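Local coordinates for lipoprotein LpqN (Mycobacterium tuberculosis, PDB 6E5D) that supports cell envelope biogenesis, interacts with periplasmic loop domains of the mycolate transporters MmpL3 and MmpL11, and is a virulence factor required for intracellular survival, at residues 119-124 against 211-216; 136-141 against 187-192; 140-145 against 166-171; 160-165 against 222-227; 181-186 against 202-207. All coordinates share one frame; numbering follows the deposited sequence. Where two conformers were deposited one is given.

Contact 1 of 5, residues 119-124 against 211-216; sequences PTIVAI and MTLMDA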
# COMPACT_ATOMS: atom_id res chain seq x y z
N PRO A 119 -8.62 12.73 1.58
CA PRO A 119 -7.45 12.00 1.08
C PRO A 119 -6.79 11.21 2.20
O PRO A 119 -6.63 11.70 3.32
CB PRO A 119 -6.53 13.12 0.56
CG PRO A 119 -7.44 14.27 0.30
CD PRO A 119 -8.53 14.17 1.32
N THR A 120 -6.42 9.96 1.90
CA THR A 120 -5.78 9.11 2.89
C THR A 120 -4.68 8.28 2.25
O THR A 120 -4.74 7.96 1.06
CB THR A 120 -6.78 8.15 3.57
OG1 THR A 120 -7.29 7.22 2.60
CG2 THR A 120 -7.94 8.92 4.19
N ILE A 121 -3.68 7.95 3.05
CA ILE A 121 -2.66 6.97 2.70
C ILE A 121 -2.61 5.99 3.87
O ILE A 121 -2.23 6.38 4.98
CB ILE A 121 -1.29 7.61 2.45
CG1 ILE A 121 -1.40 8.65 1.32
CG2 ILE A 121 -0.26 6.55 2.09
CD1 ILE A 121 -0.11 9.40 1.06
N VAL A 122 -3.01 4.75 3.62
CA VAL A 122 -3.09 3.75 4.68
C VAL A 122 -2.03 2.69 4.44
O VAL A 122 -1.65 2.40 3.30
CB VAL A 122 -4.49 3.11 4.77
CG1 VAL A 122 -5.56 4.19 4.92
CG2 VAL A 122 -4.76 2.23 3.57
N ALA A 123 -1.54 2.12 5.53
CA ALA A 123 -0.57 1.04 5.49
C ALA A 123 -1.25 -0.28 5.82
O ALA A 123 -2.14 -0.33 6.67
CB ALA A 123 0.58 1.29 6.47
N ILE A 124 -0.83 -1.33 5.13
CA ILE A 124 -1.25 -2.70 5.43
C ILE A 124 0.01 -3.53 5.55
O ILE A 124 0.88 -3.47 4.67
CB ILE A 124 -2.18 -3.27 4.35
CG1 ILE A 124 -3.37 -2.33 4.11
CG2 ILE A 124 -2.66 -4.66 4.75
CD1 ILE A 124 -4.29 -2.79 3.00
N MET A 211 -3.19 16.35 -6.46
CA MET A 211 -1.91 16.97 -6.10
C MET A 211 -1.65 16.85 -4.61
O MET A 211 -0.54 16.49 -4.19
CB MET A 211 -1.90 18.44 -6.54
CG MET A 211 -0.65 19.20 -6.14
SD MET A 211 -0.66 20.91 -6.71
CE MET A 211 0.47 21.66 -5.54
N THR A 212 -2.66 17.14 -3.79
CA THR A 212 -2.51 16.97 -2.34
C THR A 212 -2.12 15.54 -2.01
O THR A 212 -1.22 15.29 -1.20
CB THR A 212 -3.81 17.36 -1.64
OG1 THR A 212 -4.03 18.77 -1.80
CG2 THR A 212 -3.73 17.03 -0.15
N LEU A 213 -2.80 14.57 -2.63
CA LEU A 213 -2.53 13.17 -2.33
C LEU A 213 -1.11 12.78 -2.71
O LEU A 213 -0.38 12.17 -1.92
CB LEU A 213 -3.54 12.27 -3.06
CG LEU A 213 -3.35 10.76 -2.82
CD1 LEU A 213 -3.72 10.40 -1.39
CD2 LEU A 213 -4.17 9.95 -3.82
N MET A 214 -0.69 13.13 -3.93
CA MET A 214 0.57 12.61 -4.44
C MET A 214 1.77 13.34 -3.86
O MET A 214 2.86 12.75 -3.77
CB MET A 214 0.58 12.67 -5.97
CG MET A 214 -0.49 11.80 -6.63
SD MET A 214 -0.51 10.08 -6.05
CE MET A 214 1.06 9.49 -6.66
N ASP A 215 1.62 14.60 -3.45
CA ASP A 215 2.69 15.26 -2.71
C ASP A 215 3.03 14.49 -1.45
O ASP A 215 4.20 14.30 -1.11
CB ASP A 215 2.30 16.70 -2.38
CG ASP A 215 2.37 17.63 -3.58
OD1 ASP A 215 3.03 17.27 -4.58
OD2 ASP A 215 1.78 18.73 -3.52
N ALA A 216 2.00 14.02 -0.73
CA ALA A 216 2.23 13.23 0.47
C ALA A 216 2.71 11.83 0.13
O ALA A 216 3.62 11.30 0.77
CB ALA A 216 0.96 13.17 1.32
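Ile121 and Leu213 meet where helix 210-223 lies on the curved antiparallel sheet, a helix-on-sheet layer in a protein of the Mog1p/PsbP clan. Ile121 belongs to strand 120-129. Over these residues the axes of strand and helix come within 9.2 Å, and their N-to-C directions differ by 37°. The contact is made by apolar side chains, and no hydrogen bond joins the segments.

The tight part involves three side chains. Ile121 points at the helix and holds CG1 beside its backbone N (chi1 -58°). The extended chi2 of 176° then carries CD1 outward until it rests 3.9 Å from CB of Ala216. The backbone carbonyl carbon of Ala216 is about as near this methyl. One turn earlier, Leu213 sends its CD1 branch over the strand. This branch slants across the isoleucine, with CD1 of Leu213 4.0 Å from CG1 of Ile121. The same leucine also packs on Ala203 and Ala205 of the neighbouring strand 195-206, so it covers two strands at once.

Packing is looser toward the start of the strand. CB of Pro119 is 4.4 Å from CD1 of Leu213, and Thr212 faces the proline ring only at longer range. Trp93 borders the contact, touching Pro119, Thr212 and Ala216. The solvent side of the helix carries Met211 and Asp215, both exposed. On the strand, Thr120 turns its side chain away from the helix. Its backbone stays close: O of Thr120 is 3.6 Å from CD1 of Leu213.

Contact 2 of 5, residues 136-141 against 187-192; sequences KVLQFA and TVVIPS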
# COMPACT_ATOMS: atom_id res chain seq x y z
N LYS A 136 8.09 -12.83 -6.64
CA LYS A 136 6.77 -13.07 -7.19
C LYS A 136 5.72 -12.15 -6.57
O LYS A 136 4.76 -11.76 -7.24
CB LYS A 136 6.38 -14.54 -7.01
CG LYS A 136 7.19 -15.49 -7.89
CD LYS A 136 6.86 -15.32 -9.36
CE LYS A 136 7.78 -16.12 -10.26
NZ LYS A 136 7.49 -15.87 -11.70
N VAL A 137 5.89 -11.79 -5.29
CA VAL A 137 4.99 -10.82 -4.68
C VAL A 137 5.04 -9.51 -5.45
O VAL A 137 4.00 -8.89 -5.73
CB VAL A 137 5.34 -10.62 -3.19
CG1 VAL A 137 4.45 -9.54 -2.58
CG2 VAL A 137 5.20 -11.93 -2.44
N LEU A 138 6.24 -9.06 -5.81
CA LEU A 138 6.37 -7.81 -6.55
C LEU A 138 5.91 -7.97 -7.99
O LEU A 138 5.35 -7.04 -8.57
CB LEU A 138 7.81 -7.30 -6.50
CG LEU A 138 8.36 -6.95 -5.12
CD1 LEU A 138 9.72 -6.29 -5.26
CD2 LEU A 138 7.41 -6.06 -4.33
N GLN A 139 6.15 -9.14 -8.59
CA GLN A 139 5.71 -9.36 -9.97
C GLN A 139 4.20 -9.17 -10.10
O GLN A 139 3.73 -8.61 -11.10
CB GLN A 139 6.12 -10.76 -10.43
CG GLN A 139 5.69 -11.09 -11.85
CD GLN A 139 6.18 -12.45 -12.30
OE1 GLN A 139 7.06 -13.05 -11.69
NE2 GLN A 139 5.60 -12.95 -13.39
N PHE A 140 3.44 -9.61 -9.11
CA PHE A 140 1.99 -9.59 -9.17
C PHE A 140 1.38 -8.41 -8.42
O PHE A 140 0.15 -8.29 -8.36
CB PHE A 140 1.43 -10.91 -8.62
CG PHE A 140 1.96 -12.12 -9.34
CD1 PHE A 140 1.94 -12.19 -10.72
CD2 PHE A 140 2.50 -13.18 -8.63
CE1 PHE A 140 2.43 -13.29 -11.38
CE2 PHE A 140 3.00 -14.29 -9.29
CZ PHE A 140 2.97 -14.35 -10.67
N ALA A 141 2.20 -7.54 -7.85
CA ALA A 141 1.69 -6.36 -7.16
C ALA A 141 0.78 -5.50 -8.02
O ALA A 141 -0.19 -4.94 -7.48
CB ALA A 141 2.88 -5.53 -6.64
N THR A 187 4.32 -1.41 -2.93
CA THR A 187 4.42 -2.71 -2.26
C THR A 187 5.88 -2.98 -1.96
O THR A 187 6.73 -2.86 -2.85
CB THR A 187 3.83 -3.82 -3.14
OG1 THR A 187 2.45 -3.54 -3.40
CG2 THR A 187 3.96 -5.18 -2.47
N VAL A 188 6.18 -3.33 -0.71
CA VAL A 188 7.54 -3.62 -0.27
C VAL A 188 7.55 -5.03 0.32
O VAL A 188 6.71 -5.35 1.17
CB VAL A 188 8.04 -2.60 0.77
CG1 VAL A 188 9.51 -2.83 1.09
CG2 VAL A 188 7.79 -1.17 0.30
N VAL A 189 8.50 -5.85 -0.12
CA VAL A 189 8.70 -7.18 0.45
C VAL A 189 9.84 -7.11 1.45
O VAL A 189 10.88 -6.50 1.19
CB VAL A 189 8.98 -8.23 -0.64
CG1 VAL A 189 7.73 -8.44 -1.49
CG2 VAL A 189 10.17 -7.84 -1.52
N ILE A 190 9.64 -7.72 2.61
CA ILE A 190 10.54 -7.57 3.75
C ILE A 190 10.89 -8.97 4.26
O ILE A 190 10.27 -9.45 5.22
CB ILE A 190 9.91 -6.70 4.85
CG1 ILE A 190 9.51 -5.33 4.28
CG2 ILE A 190 10.87 -6.52 6.02
CD1 ILE A 190 8.65 -4.52 5.23
N PRO A 191 11.85 -9.66 3.65
CA PRO A 191 12.21 -11.00 4.13
C PRO A 191 12.83 -10.92 5.52
O PRO A 191 13.73 -10.12 5.77
CB PRO A 191 13.22 -11.50 3.08
CG PRO A 191 13.00 -10.62 1.89
CD PRO A 191 12.59 -9.30 2.43
N SER A 192 12.36 -11.78 6.41
CA SER A 192 12.82 -11.76 7.79
C SER A 192 12.93 -13.20 8.28
O SER A 192 12.81 -14.16 7.51
CB SER A 192 11.86 -10.92 8.65
OG SER A 192 12.53 -10.40 9.79
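Val189 receives two side chains of helix 134-139, Val137 and Leu138, each in a different orientation. The helix packs on strand 179-192 of the antiparallel sheet, part of the alpha+beta fold of this Mog1p/PsbP-clan protein. Thr187 and Val189 face the helix. Val188, between them, points to the other side of the sheet, where Ile226 lies.

Val137 and Val189 run past each other in opposite directions. Their CG1 methyls touch side against side, with CG1 of Val137 3.6 Å from CG1 of Val189. The helical valine holds this methyl anti to its backbone N (chi1 176°), which places it on the strand side. Leu138 approaches Val189 differently, tip to tip. Its CD2 is 3.7 Å from CG1 of Val189, while its CD1 lies near the other methyl, CG2. The forked end of the leucine thus meets both branches of the valine.

Thr187 lies two residues earlier on the strand, opposite Ala141. CB of Ala141 sits 3.8 Å from OG1 of Thr187, in plain van der Waals contact. That hydroxyl takes part in a hydrogen bond with Gln200 on the adjoining strand 195-206. Ile61 of helix 61-67 touches both Val137 and Ala141. The methyl CG2 of Thr187 turns to Leu138 instead, 4.0 Å from its CD2, and the same CD2 lies 3.6 Å from the backbone O of Thr187.

Contact 3 of 5, residues 140-145 against 166-171; sequences FAPGEL and SAWQLG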
# COMPACT_ATOMS: atom_id res chain seq x y z
N PHE A 140 3.44 -9.61 -9.11
CA PHE A 140 1.99 -9.59 -9.17
C PHE A 140 1.38 -8.41 -8.42
O PHE A 140 0.15 -8.29 -8.36
CB PHE A 140 1.43 -10.91 -8.62
CG PHE A 140 1.96 -12.12 -9.34
CD1 PHE A 140 1.94 -12.19 -10.72
CD2 PHE A 140 2.50 -13.18 -8.63
CE1 PHE A 140 2.43 -13.29 -11.38
CE2 PHE A 140 3.00 -14.29 -9.29
CZ PHE A 140 2.97 -14.35 -10.67
N ALA A 141 2.20 -7.54 -7.85
CA ALA A 141 1.69 -6.36 -7.16
C ALA A 141 0.78 -5.50 -8.02
O ALA A 141 -0.19 -4.94 -7.48
CB ALA A 141 2.88 -5.53 -6.64
N PRO A 142 1.00 -5.34 -9.33
CA PRO A 142 0.13 -4.45 -10.12
C PRO A 142 -1.29 -4.96 -10.29
O PRO A 142 -2.17 -4.16 -10.62
CB PRO A 142 0.85 -4.36 -11.47
CG PRO A 142 2.25 -4.80 -11.21
CD PRO A 142 2.16 -5.80 -10.11
N GLY A 143 -1.54 -6.25 -10.09
CA GLY A 143 -2.83 -6.81 -10.43
C GLY A 143 -3.99 -6.15 -9.71
O GLY A 143 -5.04 -5.88 -10.30
N GLU A 144 -3.82 -5.88 -8.41
CA GLU A 144 -4.92 -5.36 -7.61
C GLU A 144 -5.46 -4.05 -8.18
O GLU A 144 -6.66 -3.92 -8.43
CB GLU A 144 -4.46 -5.18 -6.16
CG GLU A 144 -5.56 -4.68 -5.22
CD GLU A 144 -5.04 -4.36 -3.83
OE1 GLU A 144 -5.83 -3.84 -3.01
OE2 GLU A 144 -3.85 -4.63 -3.55
N LEU A 145 -4.58 -3.07 -8.40
CA LEU A 145 -5.02 -1.79 -8.94
C LEU A 145 -5.58 -1.96 -10.35
O LEU A 145 -6.59 -1.33 -10.70
CB LEU A 145 -3.88 -0.78 -8.93
CG LEU A 145 -3.93 0.27 -7.82
CD1 LEU A 145 -3.93 -0.40 -6.45
CD2 LEU A 145 -2.76 1.24 -7.95
N SER A 166 13.35 -4.47 -1.64
CA SER A 166 12.83 -4.26 -2.98
C SER A 166 11.34 -3.92 -2.93
O SER A 166 10.62 -4.34 -2.02
CB SER A 166 13.06 -5.49 -3.85
OG SER A 166 12.29 -6.60 -3.41
N ALA A 167 10.89 -3.16 -3.92
CA ALA A 167 9.52 -2.68 -3.92
C ALA A 167 9.03 -2.48 -5.35
O ALA A 167 9.80 -2.58 -6.31
CB ALA A 167 9.40 -1.37 -3.13
N TRP A 168 7.74 -2.18 -5.47
CA TRP A 168 7.10 -1.86 -6.73
C TRP A 168 6.05 -0.79 -6.48
O TRP A 168 5.36 -0.84 -5.46
CB TRP A 168 6.45 -3.10 -7.36
CG TRP A 168 6.08 -2.90 -8.79
CD1 TRP A 168 4.89 -2.45 -9.28
CD2 TRP A 168 6.92 -3.15 -9.92
NE1 TRP A 168 4.94 -2.40 -10.65
CE2 TRP A 168 6.18 -2.83 -11.07
CE3 TRP A 168 8.23 -3.62 -10.07
CZ2 TRP A 168 6.69 -2.96 -12.35
CZ3 TRP A 168 8.74 -3.75 -11.34
CH2 TRP A 168 7.98 -3.42 -12.47
N GLN A 169 5.93 0.17 -7.39
CA GLN A 169 4.97 1.26 -7.25
C GLN A 169 4.24 1.49 -8.58
O GLN A 169 4.87 1.44 -9.64
CB GLN A 169 5.66 2.57 -6.83
CG GLN A 169 4.70 3.65 -6.33
CD GLN A 169 4.21 4.57 -7.44
OE1 GLN A 169 4.74 4.56 -8.55
NE2 GLN A 169 3.19 5.36 -7.14
N LEU A 170 2.94 1.74 -8.51
CA LEU A 170 2.16 2.13 -9.68
C LEU A 170 0.99 2.98 -9.20
O LEU A 170 0.65 2.99 -8.02
CB LEU A 170 1.65 0.92 -10.47
CG LEU A 170 0.40 0.18 -9.98
CD1 LEU A 170 -0.14 -0.74 -11.06
CD2 LEU A 170 0.69 -0.61 -8.71
N GLY A 171 0.37 3.68 -10.15
CA GLY A 171 -0.76 4.52 -9.82
C GLY A 171 -1.62 4.76 -11.04
O GLY A 171 -1.28 4.38 -12.16
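Pro142, Leu145, Trp168 and Leu170 form a buried apolar contact that seats helix 142-146 on strand 165-176. No hydrogen bond crosses between the two segments. Ala141 adds a looser touch, with its CB 4.4 Å from CB of Trp168.

The proline ring meets two residues of the strand. Its CG approaches the five-membered part of the indole obliquely and lies 3.6 Å from NE1 of Trp168. The two side chains stand roughly perpendicular. Trp168 reaches the proline with CG anti to the backbone N (chi1 -166°). Its NE1 is not left to the proline: it is hydrogen-bonded to the backbone O of Asp156. That bond fixes the indole from the side of strand 152-162.

The arrangement is a short helix laid on an antiparallel sheet, in the alpha+beta fold of a Mog1p/PsbP-clan protein. Trp168 and Leu170 face the helix, whereas Gln169 between them points away. Leu170 holds CG between its backbone N and carbonyl carbon (chi1 80°), which brings both methyls up to the proline. Its CD1 is 3.8 Å from CB of Pro142, and CD2 lies near CA of the same residue.

Leu145 comes about one turn later. It and Leu170 run antiparallel alongside each other, with CD2 of Leu145 3.9 Å from CG of Leu170. The same methyl also lies 3.8 Å from O of Leu170 and reaches as far as the backbone of Gly171.

Contact 4 of 5, residues 160-165 against 222-227; sequences ATLGGF and EQTTIT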
# COMPACT_ATOMS: atom_id res chain seq x y z
N ALA A 160 11.06 -0.18 -7.34
CA ALA A 160 11.43 0.82 -6.35
C ALA A 160 12.10 0.12 -5.18
O ALA A 160 12.29 -1.10 -5.18
CB ALA A 160 10.19 1.61 -5.90
N THR A 161 12.49 0.91 -4.17
CA THR A 161 13.08 0.38 -2.96
C THR A 161 12.56 1.16 -1.76
O THR A 161 12.03 2.27 -1.89
CB THR A 161 14.62 0.47 -2.97
OG1 THR A 161 15.02 1.84 -2.90
CG2 THR A 161 15.18 -0.16 -4.23
N LEU A 162 12.71 0.56 -0.58
CA LEU A 162 12.42 1.25 0.67
C LEU A 162 13.22 0.58 1.78
O LEU A 162 13.03 -0.61 2.03
CB LEU A 162 10.92 1.22 0.99
CG LEU A 162 10.45 2.16 2.11
CD1 LEU A 162 10.83 3.61 1.82
CD2 LEU A 162 8.94 2.03 2.31
N GLY A 163 14.11 1.34 2.41
CA GLY A 163 14.90 0.81 3.52
C GLY A 163 15.79 -0.36 3.15
O GLY A 163 16.08 -1.19 4.02
N GLY A 164 16.23 -0.43 1.90
CA GLY A 164 17.04 -1.54 1.44
C GLY A 164 16.26 -2.72 0.92
O GLY A 164 16.87 -3.68 0.42
N PHE A 165 14.94 -2.69 1.02
CA PHE A 165 14.08 -3.78 0.56
C PHE A 165 13.50 -3.45 -0.80
O PHE A 165 13.20 -2.29 -1.10
CB PHE A 165 12.96 -4.04 1.57
CG PHE A 165 13.46 -4.49 2.92
CD1 PHE A 165 13.79 -5.82 3.14
CD2 PHE A 165 13.61 -3.58 3.96
CE1 PHE A 165 14.25 -6.23 4.37
CE2 PHE A 165 14.08 -4.00 5.19
CZ PHE A 165 14.40 -5.32 5.40
N GLU A 222 9.05 7.54 0.12
CA GLU A 222 10.49 7.76 0.16
C GLU A 222 11.07 7.81 1.56
O GLU A 222 12.22 7.40 1.74
CB GLU A 222 10.83 9.08 -0.55
CG GLU A 222 11.24 8.93 -2.01
CD GLU A 222 10.29 8.05 -2.80
OE1 GLU A 222 10.78 7.14 -3.51
OE2 GLU A 222 9.06 8.25 -2.71
N GLN A 223 10.32 8.29 2.55
CA GLN A 223 10.86 8.54 3.88
C GLN A 223 10.33 7.58 4.93
O GLN A 223 10.75 7.65 6.09
CB GLN A 223 10.57 9.98 4.30
CG GLN A 223 11.26 11.02 3.45
CD GLN A 223 10.95 12.44 3.88
OE1 GLN A 223 10.80 12.72 5.07
NE2 GLN A 223 10.86 13.35 2.92
N THR A 224 9.41 6.68 4.58
CA THR A 224 8.97 5.66 5.52
C THR A 224 10.15 4.75 5.85
O THR A 224 10.86 4.27 4.96
CB THR A 224 7.82 4.85 4.92
OG1 THR A 224 6.65 5.67 4.84
CG2 THR A 224 7.52 3.62 5.78
N THR A 225 10.38 4.53 7.15
CA THR A 225 11.51 3.74 7.61
C THR A 225 11.07 2.32 7.96
O THR A 225 9.96 2.09 8.45
CB THR A 225 12.15 4.38 8.84
OG1 THR A 225 11.21 4.42 9.92
CG2 THR A 225 12.62 5.80 8.53
N ILE A 226 11.96 1.36 7.69
CA ILE A 226 11.72 -0.05 7.97
C ILE A 226 12.90 -0.58 8.77
O ILE A 226 14.03 -0.60 8.26
CB ILE A 226 11.52 -0.88 6.69
CG1 ILE A 226 10.36 -0.33 5.87
CG2 ILE A 226 11.29 -2.35 7.05
CD1 ILE A 226 10.20 -1.00 4.51
N THR A 227 12.65 -1.01 10.00
CA THR A 227 13.68 -1.60 10.85
C THR A 227 13.27 -3.02 11.22
O THR A 227 12.34 -3.20 12.03
CB THR A 227 13.87 -0.76 12.12
OG1 THR A 227 14.12 0.60 11.76
CG2 THR A 227 15.05 -1.29 12.93
O HOH W 1 16.15 -0.95 6.78
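Leu162 and Ile226 are brought together by their side-chain torsions. The leucine holds CG anti to its backbone N (chi1 -168°), which sends both methyls toward segment 222-227. The isoleucine holds CG1 beside its backbone N (chi1 -58°). With chi2 extended (174°), its CD1 reaches CD2 of the leucine; CG2, anti to the backbone N, is turned to Phe165.

The two side chains are nearly perpendicular, with CD2 of Leu162 4.0 Å from CD1 of Ile226. The other leucine methyl pushes into the backbone where helix 210-223 ends. CD1 of Leu162 is only 3.2 Å from O of Thr224, a tight fit, and lies near O of Glu222 as well. Thr224 is the first residue to leave helical geometry. Its OG1 is hydrogen-bonded to O of Ile220, while its CB packs on Leu162.

Phe165 takes the other branch of the isoleucine. Its CE2 is 3.7 Å from CG2 of Ile226, and the methyl meets the ring obliquely. Polar backbone is bridged by water 1, which donates to O of Gly163 at 2.8 Å and to O of Ile226 at 2.6 Å.

Strand 225-227 pairs with strand 84-86 in a small sheet of its own, so this contact ties that sheet to the main one. The tie is made by a beta hairpin between strands 152-162 and 165-176, whose Leu162-Phe165 connection is a type I' turn with Gly163 and Gly164 at its centre.

Contact 5 of 5, residues 181-186 against 202-207; sequences RTVAQK and NADALD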
# COMPACT_ATOMS: atom_id res chain seq x y z
N ARG A 181 -11.39 8.84 -8.95
CA ARG A 181 -10.46 8.83 -7.83
C ARG A 181 -9.05 8.56 -8.34
O ARG A 181 -8.86 7.82 -9.30
CB ARG A 181 -10.84 7.75 -6.80
CG ARG A 181 -12.29 7.78 -6.37
CD ARG A 181 -12.54 6.80 -5.25
NE ARG A 181 -11.86 7.20 -4.02
CZ ARG A 181 -12.36 8.07 -3.14
NH1 ARG A 181 -13.55 8.62 -3.34
NH2 ARG A 181 -11.67 8.38 -2.05
N THR A 182 -8.07 9.18 -7.69
CA THR A 182 -6.67 8.84 -7.91
C THR A 182 -6.23 7.81 -6.88
O THR A 182 -6.59 7.90 -5.70
CB THR A 182 -5.78 10.08 -7.83
OG1 THR A 182 -6.07 10.94 -8.94
CG2 THR A 182 -4.31 9.69 -7.87
N VAL A 183 -5.46 6.83 -7.33
CA VAL A 183 -4.98 5.76 -6.47
C VAL A 183 -3.53 5.47 -6.81
O VAL A 183 -3.11 5.60 -7.96
CB VAL A 183 -5.85 4.48 -6.61
CG1 VAL A 183 -5.76 3.93 -8.04
CG2 VAL A 183 -5.46 3.44 -5.58
N ALA A 184 -2.77 5.10 -5.79
CA ALA A 184 -1.39 4.69 -5.96
C ALA A 184 -1.07 3.65 -4.89
O ALA A 184 -1.66 3.66 -3.80
CB ALA A 184 -0.42 5.88 -5.86
N GLN A 185 -0.15 2.75 -5.20
CA GLN A 185 0.20 1.70 -4.26
C GLN A 185 1.67 1.37 -4.40
O GLN A 185 2.14 1.08 -5.50
CB GLN A 185 -0.65 0.45 -4.51
CG GLN A 185 -0.31 -0.71 -3.58
CD GLN A 185 -1.12 -1.95 -3.89
OE1 GLN A 185 -0.88 -2.62 -4.91
NE2 GLN A 185 -2.07 -2.28 -3.03
N LYS A 186 2.39 1.42 -3.29
CA LYS A 186 3.75 0.92 -3.21
C LYS A 186 3.76 -0.34 -2.37
O LYS A 186 3.26 -0.35 -1.24
CB LYS A 186 4.70 1.97 -2.63
CG LYS A 186 6.16 1.52 -2.57
CD LYS A 186 7.12 2.69 -2.36
CE LYS A 186 8.58 2.24 -2.43
NZ LYS A 186 9.52 3.40 -2.33
N ASN A 202 -1.15 2.41 0.48
CA ASN A 202 -2.26 2.64 -0.44
C ASN A 202 -2.72 4.09 -0.33
O ASN A 202 -3.24 4.50 0.71
CB ASN A 202 -3.43 1.70 -0.15
CG ASN A 202 -3.09 0.25 -0.43
OD1 ASN A 202 -2.17 -0.06 -1.18
ND2 ASN A 202 -3.85 -0.66 0.18
N ALA A 203 -2.54 4.84 -1.41
CA ALA A 203 -2.98 6.23 -1.49
C ALA A 203 -4.29 6.29 -2.27
O ALA A 203 -4.43 5.64 -3.31
CB ALA A 203 -1.92 7.09 -2.18
N ASP A 204 -5.24 7.08 -1.78
CA ASP A 204 -6.55 7.14 -2.41
C ASP A 204 -7.21 8.48 -2.10
O ASP A 204 -7.27 8.88 -0.94
CB ASP A 204 -7.43 5.98 -1.91
CG ASP A 204 -8.65 5.75 -2.79
OD1 ASP A 204 -9.31 6.74 -3.17
OD2 ASP A 204 -8.95 4.58 -3.10
N ALA A 205 -7.68 9.16 -3.14
CA ALA A 205 -8.34 10.44 -2.96
C ALA A 205 -9.18 10.76 -4.18
O ALA A 205 -8.99 10.20 -5.26
CB ALA A 205 -7.33 11.57 -2.71
N LEU A 206 -10.13 11.68 -4.00
CA LEU A 206 -10.90 12.20 -5.12
C LEU A 206 -9.98 12.85 -6.14
O LEU A 206 -8.92 13.39 -5.79
CB LEU A 206 -11.94 13.21 -4.63
CG LEU A 206 -13.07 12.63 -3.77
CD1 LEU A 206 -13.79 13.74 -3.01
CD2 LEU A 206 -14.05 11.86 -4.64
N ASP A 207 -10.39 12.80 -7.40
CA ASP A 207 -9.57 13.34 -8.49
C ASP A 207 -9.13 14.77 -8.22
O ASP A 207 -7.98 15.13 -8.47
CB ASP A 207 -10.35 13.27 -9.81
CG ASP A 207 -9.56 13.83 -10.97
OD1 ASP A 207 -8.52 13.24 -11.32
OD2 ASP A 207 -9.98 14.86 -11.54
O HOH W 2 -8.05 10.73 -10.83
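Arg181 lays one face of its guanidinium over the backbone C of Ala205 and N of Leu206, and turns an edge to Asp204. NE of Arg181 donates to OD1 of Asp204 at 2.7 Å, almost in the guanidinium plane and on the syn side of the carboxylate. NH2 adds a weak bond. Both bonds of this salt bridge go to one oxygen, and the two planes are 45° apart. A bend at chi3 (67°) folds the arginine back over the strand. Its NH1 forms a second salt bridge with Asp117, and OD2 of Asp204 is hydrogen-bonded to OH of Tyr174.

These strands form an antiparallel beta hairpin. Thr182 with Ala205 and Ala184 with Ala203 are hydrogen-bonded pairs; N of Ala203 to O of Ala184 measures 2.8 Å. Their side chains face helix 210-223. Val183, Asp204, Gln185 and Asn202 occupy the opposite face.

There the side chains of Gln185 and Asn202 run alongside each other, their amide planes 36° apart. NE2 of Gln185 donates to OD1 of Asn202 at 2.9 Å and also bonds Glu144. At the end of the pairing, water 2 links OG1 of Thr182, at 2.7 Å, to OD1 of Asp207, at 2.6 Å. OG1 of Thr182 is also hydrogen-bonded to OG1 of Thr210.

Overall arrangement
All five contacts reach one antiparallel sheet. Contact 5 forms part of its hairpin, and contact 1 adjoins it, with centres 7 Å apart: N of Asn202 and Asp204 bond O of Val122 and Thr120. Helix 210-223 covers the face that carries Ala203 and Ala205. Contacts 2 and 3, centres 9 Å apart, cover the other face and share Ala141; contacts 1 and 2 lie on opposite sides of the chain's centre, 21 Å apart. Glu144 ties contact 3 to Gln185 of contact 5. Contact 4 lies at the far end of helix 210-223, its centre about 17 Å from that of contact 1. Lys186 NZ reaches across to O of Thr161 there, although the centres of contacts 4 and 5 are 20 Å apart.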